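Local atomic coordinates of alpha,alpha-trehalose-phosphate synthase (UDP-forming) (Burkholderia multivorans, PDB entry 5UOF), a protein that belongs to glycosyltransferase family 20 and has a GT-B fold, in which two Rossmann-like domains face each other. Residues 365-370 and 393-398; 267-272 and 302-307; 75-80 and 120-125; 15-20 and 141-146; 192-197 and 228-233. One frame throughout, in Å; residues are numbered along the deposited sequence.

Contact 1 (365-370 and 393-398)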
# COMPACT_ATOMS: atom_id res chain seq x y z
N GLY A 365 -0.45 -11.06 -25.90
CA GLY A 365 -1.48 -10.67 -24.97
C GLY A 365 -0.84 -9.78 -23.92
O GLY A 365 0.13 -10.17 -23.27
N TYR A 366 -1.39 -8.58 -23.77
CA TYR A 366 -0.75 -7.52 -23.00
C TYR A 366 -1.63 -7.26 -21.78
O TYR A 366 -2.61 -6.51 -21.85
CB TYR A 366 -0.60 -6.31 -23.89
CG TYR A 366 0.19 -5.12 -23.38
CD1 TYR A 366 1.07 -5.23 -22.33
CD2 TYR A 366 0.05 -3.89 -24.01
CE1 TYR A 366 1.81 -4.11 -21.89
CE2 TYR A 366 0.77 -2.79 -23.60
CZ TYR A 366 1.63 -2.89 -22.54
OH TYR A 366 2.31 -1.76 -22.15
N VAL A 367 -1.29 -7.91 -20.67
CA VAL A 367 -2.16 -7.97 -19.50
C VAL A 367 -1.38 -7.54 -18.26
O VAL A 367 -0.88 -8.38 -17.50
CB VAL A 367 -2.74 -9.39 -19.33
CG1 VAL A 367 -3.79 -9.43 -18.23
CG2 VAL A 367 -3.31 -9.89 -20.65
N THR A 368 -1.26 -6.25 -18.03
CA THR A 368 -0.34 -5.75 -17.00
C THR A 368 -1.03 -4.78 -16.05
O THR A 368 -0.59 -3.64 -15.87
CB THR A 368 0.89 -5.11 -17.66
OG1 THR A 368 0.48 -4.01 -18.48
CG2 THR A 368 1.63 -6.15 -18.54
N PRO A 369 -2.10 -5.22 -15.37
CA PRO A 369 -2.74 -4.36 -14.37
C PRO A 369 -1.79 -4.05 -13.22
O PRO A 369 -0.90 -4.84 -12.91
CB PRO A 369 -3.92 -5.20 -13.87
CG PRO A 369 -3.46 -6.64 -14.08
CD PRO A 369 -2.70 -6.57 -15.40
N LEU A 370 -2.02 -2.90 -12.58
CA LEU A 370 -1.22 -2.54 -11.41
C LEU A 370 -1.47 -3.49 -10.25
O LEU A 370 -0.58 -3.71 -9.42
CB LEU A 370 -1.52 -1.11 -10.98
CG LEU A 370 -1.36 -0.08 -12.10
CD1 LEU A 370 -1.61 1.33 -11.56
CD2 LEU A 370 0.02 -0.21 -12.76
N LEU A 393 2.32 -14.12 -23.68
CA LEU A 393 1.62 -13.35 -22.66
C LEU A 393 2.63 -12.48 -21.91
O LEU A 393 3.59 -13.00 -21.35
CB LEU A 393 0.90 -14.26 -21.68
CG LEU A 393 0.25 -13.60 -20.46
CD1 LEU A 393 -0.90 -12.72 -20.89
CD2 LEU A 393 -0.23 -14.67 -19.50
N VAL A 394 2.38 -11.17 -21.90
CA VAL A 394 3.12 -10.22 -21.07
C VAL A 394 2.22 -9.90 -19.89
O VAL A 394 1.11 -9.40 -20.08
CB VAL A 394 3.48 -8.95 -21.85
CG1 VAL A 394 4.16 -7.95 -20.94
CG2 VAL A 394 4.41 -9.29 -23.02
N LEU A 395 2.68 -10.20 -18.68
CA LEU A 395 1.80 -10.28 -17.52
C LEU A 395 2.39 -9.52 -16.34
O LEU A 395 3.57 -9.69 -16.03
CB LEU A 395 1.57 -11.75 -17.11
CG LEU A 395 0.65 -12.00 -15.91
CD1 LEU A 395 -0.73 -11.47 -16.17
CD2 LEU A 395 0.57 -13.50 -15.60
N SER A 396 1.55 -8.72 -15.68
CA SER A 396 1.98 -8.01 -14.47
C SER A 396 2.24 -8.97 -13.32
O SER A 396 1.43 -9.86 -13.04
CB SER A 396 0.90 -7.02 -14.04
OG SER A 396 1.15 -6.53 -12.73
N GLU A 397 3.35 -8.75 -12.62
CA GLU A 397 3.66 -9.54 -11.43
C GLU A 397 2.69 -9.29 -10.29
O GLU A 397 2.75 -10.01 -9.29
CB GLU A 397 5.08 -9.25 -10.94
CG GLU A 397 5.30 -7.82 -10.53
CD GLU A 397 6.68 -7.64 -9.92
OE1 GLU A 397 6.84 -7.88 -8.71
OE2 GLU A 397 7.60 -7.30 -10.68
N PHE A 398 1.85 -8.26 -10.38
CA PHE A 398 0.86 -7.98 -9.35
C PHE A 398 -0.52 -8.53 -9.68
O PHE A 398 -1.49 -8.21 -8.97
CB PHE A 398 0.75 -6.48 -9.11
CG PHE A 398 2.06 -5.84 -8.72
CD1 PHE A 398 2.64 -6.10 -7.49
CD2 PHE A 398 2.70 -4.97 -9.59
CE1 PHE A 398 3.84 -5.49 -7.13
CE2 PHE A 398 3.90 -4.36 -9.24
CZ PHE A 398 4.46 -4.62 -8.01

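Contact 2 (267-272 and 302-307)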
# COMPACT_ATOMS: atom_id res chain seq x y z
N LEU A 267 -0.25 -8.10 -34.02
CA LEU A 267 -1.37 -7.64 -33.21
C LEU A 267 -1.07 -7.89 -31.74
O LEU A 267 -0.78 -9.03 -31.35
CB LEU A 267 -2.66 -8.34 -33.63
CG LEU A 267 -3.88 -8.15 -32.72
CD1 LEU A 267 -4.31 -6.70 -32.68
CD2 LEU A 267 -5.04 -9.04 -33.18
N VAL A 268 -1.13 -6.82 -30.94
CA VAL A 268 -1.09 -6.91 -29.48
C VAL A 268 -2.51 -6.68 -28.98
O VAL A 268 -3.14 -5.67 -29.33
CB VAL A 268 -0.12 -5.86 -28.89
CG1 VAL A 268 -0.06 -5.99 -27.36
CG2 VAL A 268 1.26 -6.02 -29.50
N MET A 269 -3.04 -7.62 -28.19
CA MET A 269 -4.40 -7.53 -27.67
C MET A 269 -4.36 -7.19 -26.19
O MET A 269 -3.51 -7.71 -25.45
CB MET A 269 -5.17 -8.85 -27.85
CG MET A 269 -5.70 -9.10 -29.25
SD MET A 269 -6.97 -7.94 -29.79
CE MET A 269 -8.20 -8.18 -28.52
N SER A 270 -5.30 -6.36 -25.77
CA SER A 270 -5.43 -5.92 -24.39
C SER A 270 -6.92 -5.68 -24.14
O SER A 270 -7.59 -5.04 -24.96
CB SER A 270 -4.60 -4.65 -24.15
OG SER A 270 -4.63 -4.20 -22.81
N VAL A 271 -7.46 -6.24 -23.05
CA VAL A 271 -8.89 -6.16 -22.77
C VAL A 271 -9.04 -5.88 -21.28
O VAL A 271 -8.62 -6.70 -20.45
CB VAL A 271 -9.65 -7.45 -23.14
CG1 VAL A 271 -11.12 -7.29 -22.86
CG2 VAL A 271 -9.45 -7.81 -24.62
N ASP A 272 -9.61 -4.72 -20.94
CA ASP A 272 -9.71 -4.30 -19.54
C ASP A 272 -10.96 -3.46 -19.34
O ASP A 272 -11.23 -2.56 -20.13
CB ASP A 272 -8.52 -3.44 -19.09
CG ASP A 272 -7.18 -4.11 -19.27
OD1 ASP A 272 -6.73 -4.28 -20.43
OD2 ASP A 272 -6.55 -4.43 -18.24
N SER A 302 0.22 -3.28 -34.24
CA SER A 302 -0.82 -2.42 -33.69
C SER A 302 -1.28 -2.96 -32.36
O SER A 302 -1.35 -4.17 -32.14
CB SER A 302 -2.04 -2.31 -34.62
OG SER A 302 -1.70 -1.63 -35.82
N LEU A 303 -1.63 -2.04 -31.47
CA LEU A 303 -2.22 -2.39 -30.19
C LEU A 303 -3.73 -2.18 -30.28
O LEU A 303 -4.18 -1.10 -30.66
CB LEU A 303 -1.62 -1.54 -29.06
CG LEU A 303 -2.36 -1.57 -27.72
CD1 LEU A 303 -2.34 -2.97 -27.12
CD2 LEU A 303 -1.71 -0.55 -26.76
N VAL A 304 -4.50 -3.22 -29.97
CA VAL A 304 -5.95 -3.11 -29.85
C VAL A 304 -6.27 -3.19 -28.36
O VAL A 304 -6.03 -4.21 -27.72
CB VAL A 304 -6.67 -4.22 -30.64
CG1 VAL A 304 -8.16 -4.23 -30.30
CG2 VAL A 304 -6.50 -3.98 -32.12
N GLN A 305 -6.80 -2.09 -27.81
CA GLN A 305 -7.27 -2.04 -26.43
C GLN A 305 -8.79 -2.01 -26.45
O GLN A 305 -9.39 -1.05 -26.95
CB GLN A 305 -6.73 -0.81 -25.70
CG GLN A 305 -7.32 -0.64 -24.29
CD GLN A 305 -6.78 -1.66 -23.32
OE1 GLN A 305 -5.57 -1.74 -23.11
NE2 GLN A 305 -7.68 -2.45 -22.72
N ILE A 306 -9.41 -3.06 -25.91
CA ILE A 306 -10.85 -3.13 -25.78
C ILE A 306 -11.18 -2.85 -24.32
O ILE A 306 -10.53 -3.38 -23.42
CB ILE A 306 -11.38 -4.51 -26.22
CG1 ILE A 306 -11.16 -4.67 -27.73
CG2 ILE A 306 -12.87 -4.67 -25.86
CD1 ILE A 306 -11.31 -6.10 -28.21
N ALA A 307 -12.16 -1.99 -24.10
CA ALA A 307 -12.61 -1.62 -22.76
C ALA A 307 -14.13 -1.72 -22.75
O ALA A 307 -14.82 -0.79 -23.20
CB ALA A 307 -12.14 -0.23 -22.36

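Contact 3 (75-80 and 120-125)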
# COMPACT_ATOMS: atom_id res chain seq x y z
N VAL A 75 -34.40 -10.88 -4.86
CA VAL A 75 -35.09 -9.67 -4.43
C VAL A 75 -34.66 -8.53 -5.34
O VAL A 75 -33.56 -8.54 -5.91
CB VAL A 75 -34.79 -9.31 -2.95
CG1 VAL A 75 -35.28 -10.40 -2.01
CG2 VAL A 75 -33.32 -9.05 -2.75
N GLY A 76 -35.55 -7.55 -5.49
CA GLY A 76 -35.12 -6.25 -5.96
C GLY A 76 -34.46 -5.48 -4.85
O GLY A 76 -34.45 -5.90 -3.69
N LEU A 77 -33.88 -4.34 -5.21
CA LEU A 77 -33.30 -3.41 -4.25
C LEU A 77 -33.96 -2.05 -4.41
O LEU A 77 -34.28 -1.64 -5.54
CB LEU A 77 -31.79 -3.28 -4.47
CG LEU A 77 -30.92 -4.52 -4.25
CD1 LEU A 77 -29.51 -4.30 -4.81
CD2 LEU A 77 -30.88 -4.87 -2.77
N THR A 78 -34.21 -1.35 -3.30
CA THR A 78 -34.60 0.04 -3.44
C THR A 78 -33.40 0.86 -3.92
O THR A 78 -32.27 0.38 -3.95
CB THR A 78 -35.11 0.62 -2.12
OG1 THR A 78 -34.05 0.63 -1.15
CG2 THR A 78 -36.30 -0.20 -1.59
N ARG A 79 -33.66 2.10 -4.33
CA ARG A 79 -32.56 2.98 -4.70
C ARG A 79 -31.61 3.19 -3.53
O ARG A 79 -30.39 3.20 -3.69
CB ARG A 79 -33.09 4.32 -5.21
CG ARG A 79 -32.00 5.36 -5.49
CD ARG A 79 -31.05 4.91 -6.59
NE ARG A 79 -31.77 4.69 -7.84
CZ ARG A 79 -31.24 4.12 -8.92
NH1 ARG A 79 -29.99 3.70 -8.91
NH2 ARG A 79 -31.98 3.97 -10.01
N ARG A 80 -32.17 3.34 -2.32
CA ARG A 80 -31.33 3.51 -1.14
C ARG A 80 -30.49 2.27 -0.88
O ARG A 80 -29.30 2.37 -0.55
CB ARG A 80 -32.18 3.84 0.08
CG ARG A 80 -31.43 3.79 1.40
CD ARG A 80 -32.29 4.34 2.53
NE ARG A 80 -31.58 4.40 3.81
CZ ARG A 80 -31.85 3.61 4.85
NH1 ARG A 80 -32.81 2.70 4.77
NH2 ARG A 80 -31.14 3.73 5.97
N ALA A 120 -27.11 -6.98 6.62
CA ALA A 120 -28.05 -7.51 7.60
C ALA A 120 -29.43 -7.71 6.99
O ALA A 120 -30.10 -8.72 7.25
CB ALA A 120 -28.12 -6.58 8.82
N MET A 121 -29.86 -6.77 6.14
CA MET A 121 -31.16 -6.88 5.48
C MET A 121 -31.22 -8.13 4.59
O MET A 121 -32.17 -8.92 4.66
CB MET A 121 -31.43 -5.62 4.66
CG MET A 121 -32.79 -5.56 3.97
SD MET A 121 -32.81 -6.35 2.33
CE MET A 121 -31.71 -5.25 1.43
N LEU A 122 -30.20 -8.32 3.76
CA LEU A 122 -30.20 -9.46 2.85
C LEU A 122 -30.08 -10.78 3.60
O LEU A 122 -30.69 -11.78 3.21
CB LEU A 122 -29.08 -9.31 1.83
CG LEU A 122 -29.25 -8.16 0.83
CD1 LEU A 122 -27.95 -7.92 0.09
CD2 LEU A 122 -30.39 -8.49 -0.14
N ALA A 123 -29.31 -10.79 4.69
CA ALA A 123 -29.17 -12.02 5.47
C ALA A 123 -30.50 -12.44 6.06
O ALA A 123 -30.84 -13.62 6.08
CB ALA A 123 -28.15 -11.84 6.58
N LYS A 124 -31.27 -11.47 6.57
CA LYS A 124 -32.57 -11.84 7.12
C LYS A 124 -33.48 -12.40 6.05
O LYS A 124 -34.28 -13.30 6.32
CB LYS A 124 -33.22 -10.64 7.81
CG LYS A 124 -34.43 -11.07 8.64
CD LYS A 124 -35.00 -9.93 9.47
CE LYS A 124 -36.16 -10.43 10.31
NZ LYS A 124 -35.75 -11.59 11.14
N GLN A 125 -33.39 -11.89 4.82
CA GLN A 125 -34.18 -12.45 3.72
C GLN A 125 -33.79 -13.90 3.44
O GLN A 125 -34.65 -14.76 3.24
CB GLN A 125 -34.03 -11.61 2.46
CG GLN A 125 -34.68 -10.24 2.54
CD GLN A 125 -36.19 -10.32 2.63
OE1 GLN A 125 -36.83 -10.99 1.82
NE2 GLN A 125 -36.76 -9.66 3.62

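Contact 4 (15-20 and 141-146)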
# COMPACT_ATOMS: atom_id res chain seq x y z
N VAL A 15 -24.61 -17.30 -2.54
CA VAL A 15 -25.02 -15.93 -2.26
C VAL A 15 -24.05 -15.01 -2.99
O VAL A 15 -22.84 -15.05 -2.73
CB VAL A 15 -25.04 -15.63 -0.75
CG1 VAL A 15 -25.40 -14.18 -0.48
CG2 VAL A 15 -26.00 -16.57 -0.03
N SER A 16 -24.56 -14.19 -3.92
CA SER A 16 -23.69 -13.30 -4.69
C SER A 16 -24.44 -12.04 -5.10
O SER A 16 -25.61 -11.85 -4.76
CB SER A 16 -23.13 -14.01 -5.92
OG SER A 16 -24.13 -14.18 -6.91
N ASN A 17 -23.76 -11.19 -5.88
CA ASN A 17 -24.29 -9.87 -6.20
C ASN A 17 -25.53 -9.96 -7.07
O ASN A 17 -26.48 -9.20 -6.89
CB ASN A 17 -23.24 -9.02 -6.91
CG ASN A 17 -22.02 -8.74 -6.07
OD1 ASN A 17 -22.10 -8.58 -4.86
ND2 ASN A 17 -20.86 -8.67 -6.72
N ARG A 18 -25.54 -10.88 -8.03
CA ARG A 18 -26.57 -10.87 -9.06
C ARG A 18 -26.93 -12.29 -9.46
O ARG A 18 -26.05 -13.09 -9.78
CB ARG A 18 -26.09 -10.08 -10.28
CG ARG A 18 -27.04 -10.13 -11.45
CD ARG A 18 -28.25 -9.27 -11.20
NE ARG A 18 -29.24 -9.43 -12.26
CZ ARG A 18 -29.21 -8.76 -13.41
NH1 ARG A 18 -28.24 -7.88 -13.64
NH2 ARG A 18 -30.15 -8.96 -14.32
N VAL A 19 -28.23 -12.59 -9.47
CA VAL A 19 -28.73 -13.82 -10.06
C VAL A 19 -29.25 -13.46 -11.45
O VAL A 19 -30.24 -12.73 -11.57
CB VAL A 19 -29.82 -14.47 -9.20
CG1 VAL A 19 -30.23 -15.79 -9.80
CG2 VAL A 19 -29.34 -14.65 -7.77
N ALA A 20 -28.59 -13.95 -12.49
CA ALA A 20 -28.99 -13.68 -13.86
C ALA A 20 -29.77 -14.88 -14.39
O ALA A 20 -29.33 -16.02 -14.25
CB ALA A 20 -27.78 -13.41 -14.75
N TYR A 141 -16.42 -9.06 -1.97
CA TYR A 141 -16.25 -8.07 -0.91
C TYR A 141 -17.52 -7.30 -0.58
O TYR A 141 -17.61 -6.75 0.53
CB TYR A 141 -15.11 -7.11 -1.31
CG TYR A 141 -15.38 -6.31 -2.56
CD1 TYR A 141 -15.17 -6.86 -3.83
CD2 TYR A 141 -15.87 -5.01 -2.49
CE1 TYR A 141 -15.43 -6.13 -4.97
CE2 TYR A 141 -16.13 -4.27 -3.62
CZ TYR A 141 -15.91 -4.84 -4.86
OH TYR A 141 -16.18 -4.10 -5.99
N HIS A 142 -18.50 -7.21 -1.49
CA HIS A 142 -19.74 -6.51 -1.16
C HIS A 142 -20.50 -7.23 -0.06
O HIS A 142 -21.35 -6.62 0.60
CB HIS A 142 -20.67 -6.39 -2.38
CG HIS A 142 -20.11 -5.59 -3.51
ND1 HIS A 142 -20.02 -4.21 -3.48
CD2 HIS A 142 -19.65 -5.96 -4.73
CE1 HIS A 142 -19.52 -3.77 -4.62
NE2 HIS A 142 -19.28 -4.82 -5.40
N LEU A 143 -20.24 -8.53 0.12
CA LEU A 143 -20.99 -9.37 1.05
C LEU A 143 -20.11 -9.89 2.18
O LEU A 143 -20.45 -10.87 2.83
CB LEU A 143 -21.61 -10.55 0.30
CG LEU A 143 -22.73 -10.21 -0.68
CD1 LEU A 143 -22.96 -11.35 -1.67
CD2 LEU A 143 -23.99 -9.87 0.09
N LEU A 144 -18.96 -9.26 2.40
CA LEU A 144 -18.09 -9.70 3.49
C LEU A 144 -18.79 -9.86 4.84
O LEU A 144 -18.56 -10.89 5.50
CB LEU A 144 -16.90 -8.72 3.54
CG LEU A 144 -15.72 -9.15 4.39
CD1 LEU A 144 -14.46 -8.60 3.77
CD2 LEU A 144 -15.90 -8.63 5.80
N PRO A 145 -19.64 -8.94 5.31
CA PRO A 145 -20.27 -9.13 6.63
C PRO A 145 -21.42 -10.14 6.64
O PRO A 145 -22.09 -10.27 7.67
CB PRO A 145 -20.80 -7.73 6.97
CG PRO A 145 -20.23 -6.80 5.94
CD PRO A 145 -19.98 -7.63 4.73
N PHE A 146 -21.65 -10.88 5.55
CA PHE A 146 -22.89 -11.64 5.42
C PHE A 146 -22.97 -12.78 6.44
O PHE A 146 -24.02 -12.98 7.07
CB PHE A 146 -23.02 -12.17 4.00
CG PHE A 146 -24.42 -12.62 3.64
CD1 PHE A 146 -25.38 -11.71 3.21
CD2 PHE A 146 -24.76 -13.96 3.69
CE1 PHE A 146 -26.65 -12.13 2.86
CE2 PHE A 146 -26.03 -14.39 3.33
CZ PHE A 146 -26.97 -13.47 2.91
O HOH W 1 -19.84 -9.40 -3.26

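Contact 5 (192-197 and 228-233)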
# COMPACT_ATOMS: atom_id res chain seq x y z
N THR A 192 -12.73 -19.43 4.80
CA THR A 192 -12.42 -18.14 4.18
C THR A 192 -11.39 -18.38 3.09
O THR A 192 -10.24 -18.71 3.38
CB THR A 192 -11.91 -17.15 5.23
OG1 THR A 192 -12.90 -17.02 6.26
CG2 THR A 192 -11.67 -15.80 4.62
N GLY A 193 -11.82 -18.25 1.84
CA GLY A 193 -10.99 -18.58 0.69
C GLY A 193 -10.52 -17.34 -0.04
O GLY A 193 -11.24 -16.33 -0.11
N PHE A 194 -9.31 -17.43 -0.58
CA PHE A 194 -8.64 -16.34 -1.27
C PHE A 194 -8.14 -16.81 -2.63
O PHE A 194 -8.03 -18.01 -2.90
CB PHE A 194 -7.46 -15.81 -0.45
CG PHE A 194 -7.87 -15.27 0.90
CD1 PHE A 194 -8.26 -13.96 1.03
CD2 PHE A 194 -7.89 -16.10 2.01
CE1 PHE A 194 -8.66 -13.46 2.26
CE2 PHE A 194 -8.27 -15.62 3.24
CZ PHE A 194 -8.65 -14.29 3.37
N GLN A 195 -7.77 -15.85 -3.48
CA GLN A 195 -7.25 -16.20 -4.80
C GLN A 195 -5.87 -16.85 -4.70
O GLN A 195 -5.61 -17.86 -5.36
CB GLN A 195 -7.21 -14.97 -5.70
CG GLN A 195 -8.62 -14.45 -6.11
CD GLN A 195 -9.22 -15.17 -7.33
OE1 GLN A 195 -8.85 -16.31 -7.66
NE2 GLN A 195 -10.13 -14.50 -8.02
N THR A 196 -4.96 -16.27 -3.92
CA THR A 196 -3.56 -16.71 -3.95
C THR A 196 -3.04 -16.95 -2.54
O THR A 196 -3.62 -16.50 -1.56
CB THR A 196 -2.65 -15.67 -4.64
OG1 THR A 196 -2.57 -14.49 -3.84
CG2 THR A 196 -3.17 -15.32 -6.04
N ASP A 197 -1.91 -17.67 -2.47
CA ASP A 197 -1.26 -17.88 -1.18
C ASP A 197 -0.91 -16.56 -0.51
O ASP A 197 -0.98 -16.44 0.71
CB ASP A 197 -0.00 -18.73 -1.34
CG ASP A 197 0.54 -19.22 -0.01
OD1 ASP A 197 -0.16 -19.99 0.67
OD2 ASP A 197 1.67 -18.83 0.35
N VAL A 228 -11.44 -21.38 11.87
CA VAL A 228 -11.60 -20.94 10.49
C VAL A 228 -10.59 -21.68 9.63
O VAL A 228 -9.40 -21.68 9.94
CB VAL A 228 -11.40 -19.42 10.37
CG1 VAL A 228 -11.76 -18.95 8.97
CG2 VAL A 228 -12.21 -18.67 11.43
N LYS A 229 -11.08 -22.33 8.58
CA LYS A 229 -10.22 -22.88 7.54
C LYS A 229 -9.88 -21.77 6.55
O LYS A 229 -10.78 -21.19 5.93
CB LYS A 229 -10.93 -24.03 6.83
CG LYS A 229 -10.35 -24.39 5.48
CD LYS A 229 -9.21 -25.36 5.62
CE LYS A 229 -8.82 -25.92 4.26
NZ LYS A 229 -7.65 -26.82 4.41
N VAL A 230 -8.59 -21.47 6.41
CA VAL A 230 -8.11 -20.38 5.57
C VAL A 230 -7.26 -20.99 4.46
O VAL A 230 -6.30 -21.72 4.74
CB VAL A 230 -7.32 -19.34 6.38
CG1 VAL A 230 -6.91 -18.17 5.50
CG2 VAL A 230 -8.17 -18.84 7.55
N ALA A 231 -7.61 -20.70 3.21
CA ALA A 231 -6.95 -21.38 2.10
C ALA A 231 -7.07 -20.54 0.83
O ALA A 231 -7.91 -19.65 0.73
CB ALA A 231 -7.53 -22.78 1.86
N ALA A 232 -6.22 -20.87 -0.14
CA ALA A 232 -6.23 -20.26 -1.46
C ALA A 232 -6.87 -21.22 -2.46
O ALA A 232 -6.57 -22.42 -2.45
CB ALA A 232 -4.81 -19.92 -1.93
N TYR A 233 -7.77 -20.69 -3.28
CA TYR A 233 -8.48 -21.44 -4.33
C TYR A 233 -8.43 -20.60 -5.59
O TYR A 233 -9.40 -19.92 -5.93
CB TYR A 233 -9.94 -21.72 -3.95
CG TYR A 233 -10.20 -22.28 -2.57
CD1 TYR A 233 -10.20 -21.46 -1.45
CD2 TYR A 233 -10.50 -23.63 -2.38
CE1 TYR A 233 -10.45 -21.97 -0.18
CE2 TYR A 233 -10.76 -24.15 -1.12
CZ TYR A 233 -10.74 -23.31 -0.02
OH TYR A 233 -10.99 -23.81 1.23

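Contact 1 (365-370 and 393-398)
Ser396 carries OG anti to its backbone N (chi1 167°), which aims the hydroxyl from the last residue of its strand to Pro369, just beyond the end of the other strand. OG donates to Pro369 O at 2.7 Å, almost in line with the carbonyl (C=O...donor angle 169°). The same OG accepts from Phe398 N at 3.0 Å, an ST turn, and these two bonds fix the rotation of the hydroxyl. Leu393 likewise has CG anti to N, and its CD1 lies 3.7 Å from Val367 CG2. The backbones here are adjacent parallel strands, 3° apart in direction, of the beta-alpha-beta unit 364-367, 376-384, 392-396 in the six-stranded parallel sheet. Val394 N to Gly365 O (2.8 Å), Val367 N to Val394 O (2.9 Å) and Ser396 N to Val367 O (3.1 Å) hold the register. Val367, Leu393 and Leu395 lie on the face covered by helix 376-384. Tyr366 and Val394 are on the other face, under helix 416-428, where Val394 CG1 also meets Thr368 CG2 at 3.9 Å. The hydroxyl of Tyr366 bonds to Arg283 O, beyond both segments.

Contact 2 (267-272 and 302-307)
Strands 266-271 and 301-306 are the parallel pair of a beta-alpha-beta unit whose crossover is helix 280-293, and their segments run 13° apart. The backbone ladder includes Val268 N to Ser302 O (2.9 Å) and Asp272 N to Ile306 O (3.0 Å). On one face, the Leu267 side chain slants across Val304, CD1 lying 3.5 Å from Val304 CG2. The bent Met269 chain lies alongside Val304, with SD 3.8 Å from Val304 CB, and its CE ends 3.8 Å from Ile306 CD1. On the other face, Gln305 turns at chi2 (73°) and brings its amide back over the neighbouring strand. There Ser270 OG donates to Gln305 OE1 at 2.7 Å, while Gln305 NE2 gives a nearly straight bond (168°) to Asp272 OD1 at 3.1 Å, approaching on the anti side. NE2 also reaches Ile306 O from above the carbonyl plane. With NE2 facing two acceptors and OE1 a hydroxyl donor, the flip of the buried amide is defined; Asp272 OD2, salt-bridged to Arg283, ties this cluster to helix 280-293.

Contact 3 (75-80 and 120-125)
Leu122 offers one methyl, CD2, to both apolar side chains of the strand: it stands 4.0 Å from Val75 CG2 and 4.5 Å from Leu77 CD2. Val75 has CG2 between the backbone N and the carbonyl carbon, the crowded position, and CG1 beside N (chi1 -62°). Its two branches therefore serve different partners, CG2 facing Leu122 and CG1 lying 4.2 Å from Gln125 OE1. Met121 leaves the helix with CG anti to its backbone N (chi1 -176°), then bends at both later torsions, and the terminal CE comes to 4.3 Å from Leu77 CD2. Gln125 is bent at chi2, and its chain crosses Val75 at a slant; its NE2 is hydrogen-bonded to Ala60 O, which holds the amide while OE1 rests near the valine methyl. The carriers of these side chains are strand 70-77, in the mixed sheet, and helix 109-127. Their local axes are 11.4 Å apart and nearly antiparallel (164°), a layer spacing bridged by side chains alone. Tyr85 of helix 79-86 and Phe146 of helix 146-152 also pack on Leu122. No hydrogen bond links the two segments, and the closest pairs are 4.0 to 4.5 Å apart over only 156 Å² of buried surface, so the contact rests on dispersion and the exclusion of water, with little directional constraint between strand and helix.

Contact 4 (15-20 and 141-146)
Val15 and Phe146 meet tip to tip in a CH-pi contact: CG1 lies 3.9 Å from the centroid of the Phe146 ring, 16° off its normal, so it sits over the face and somewhat toward the rim. CG of Phe146 is anti to its backbone N (chi1 -163°), which carries the ring to the valine. The other apolar contribution is Leu143 CD1, which touches Val15 CG1 at 3.9 Å and the backbone at Ser16 CA at 3.7 Å, so it packs on main chain as well as on a side chain. The type I turn from Leu143 to Phe146, closed by Phe146 N to Leu143 O at 3.0 Å, places both residues against the strand. A second kind is van der Waals contact of an amide with a ring, without a direct hydrogen bond. The Asn17 and His142 side chains cross at about a right angle, amide and ring planes 76° apart, with ND2 3.6 Å from His142 CD2. Third, a water donates to Asn17 OD1 (2.9 Å) and accepts a weak bond from His142 N (3.1 Å). Asn17 OD1 is further bonded to Tyr85 OH, and Ser16 OG to Trp47 NE1. Strand 12-16 pairs with 135-139, whose Val138 packs on both Leu143 and Phe146, while helix 109-127 reaches Val15 through Leu126, so the loop into helix 146-152 is fitted between the sheet and its covering helices.

Contact 5 (192-197 and 228-233)
Tyr233 N donates to Phe194 O at 2.7 Å, a nearly straight bond (169°) and the shortest of four that join the backbones. Thr192 N to Lys229 O and Phe194 N to Ala231 O are both 2.9 Å, whereas Ala231 N to Thr192 O, at 3.3 Å, is weak. This ladder is that of parallel strands, whose directions differ by 15°. Outward from it, the Tyr233 ring turns back across the neighbouring strand, its CG beside the backbone N (chi1 -48°), and puts its edge against Gly193, with CE1 3.5 Å from Gly193 CA. Having no side chain, Gly193 lets the ring edge come up to the main chain there. The phenol end goes further: OH bonds to Asp460, and the ring meets Phe457, both on helix 450-472. On the other face, Phe194 crosses Val230 at a slant; its ring edge faces the valine, CE2 being 3.7 Å from Val230 CG1, and Phe203 of helix 197-209 packs on both. Ala232 CB touches Thr196 C at 3.5 Å, where the chain turns into that helix. The pair belongs to the parallel part of a mixed sheet flanked by helices, consistent with the Rossmann-like N-terminal domain of the GT-B fold, and the packing of the C-terminal helix 450-472 against it agrees with that fold, whose last helix returns to the first domain.

How the contacts relate
Contacts 1 and 2 lie in the same six-stranded sheet, both fully buried, and meet where strands 364-367 and 266-271 are neighbours: Tyr366 N is 2.9 Å from Met269 O, and Tyr366 O is probably hydrogen-bonded to Ser270 OG. Contacts 3, 4 and 5 reach the mixed sheet of the other domain. Contact 3, nested within the loop that contact 4 closes, sets buried Val75, Leu77 and Leu122 against partly exposed Met121 and Gln125. Contact 4 is largely buried, Asn17 partly exposed; contact 5 is the more open strand pair, with exposed Asp197. Contacts 1, 2 and 5 are ladders within sheets, with polar side-chain bonds across 1 and 2; contacts 3 and 4 pack side chains between layers.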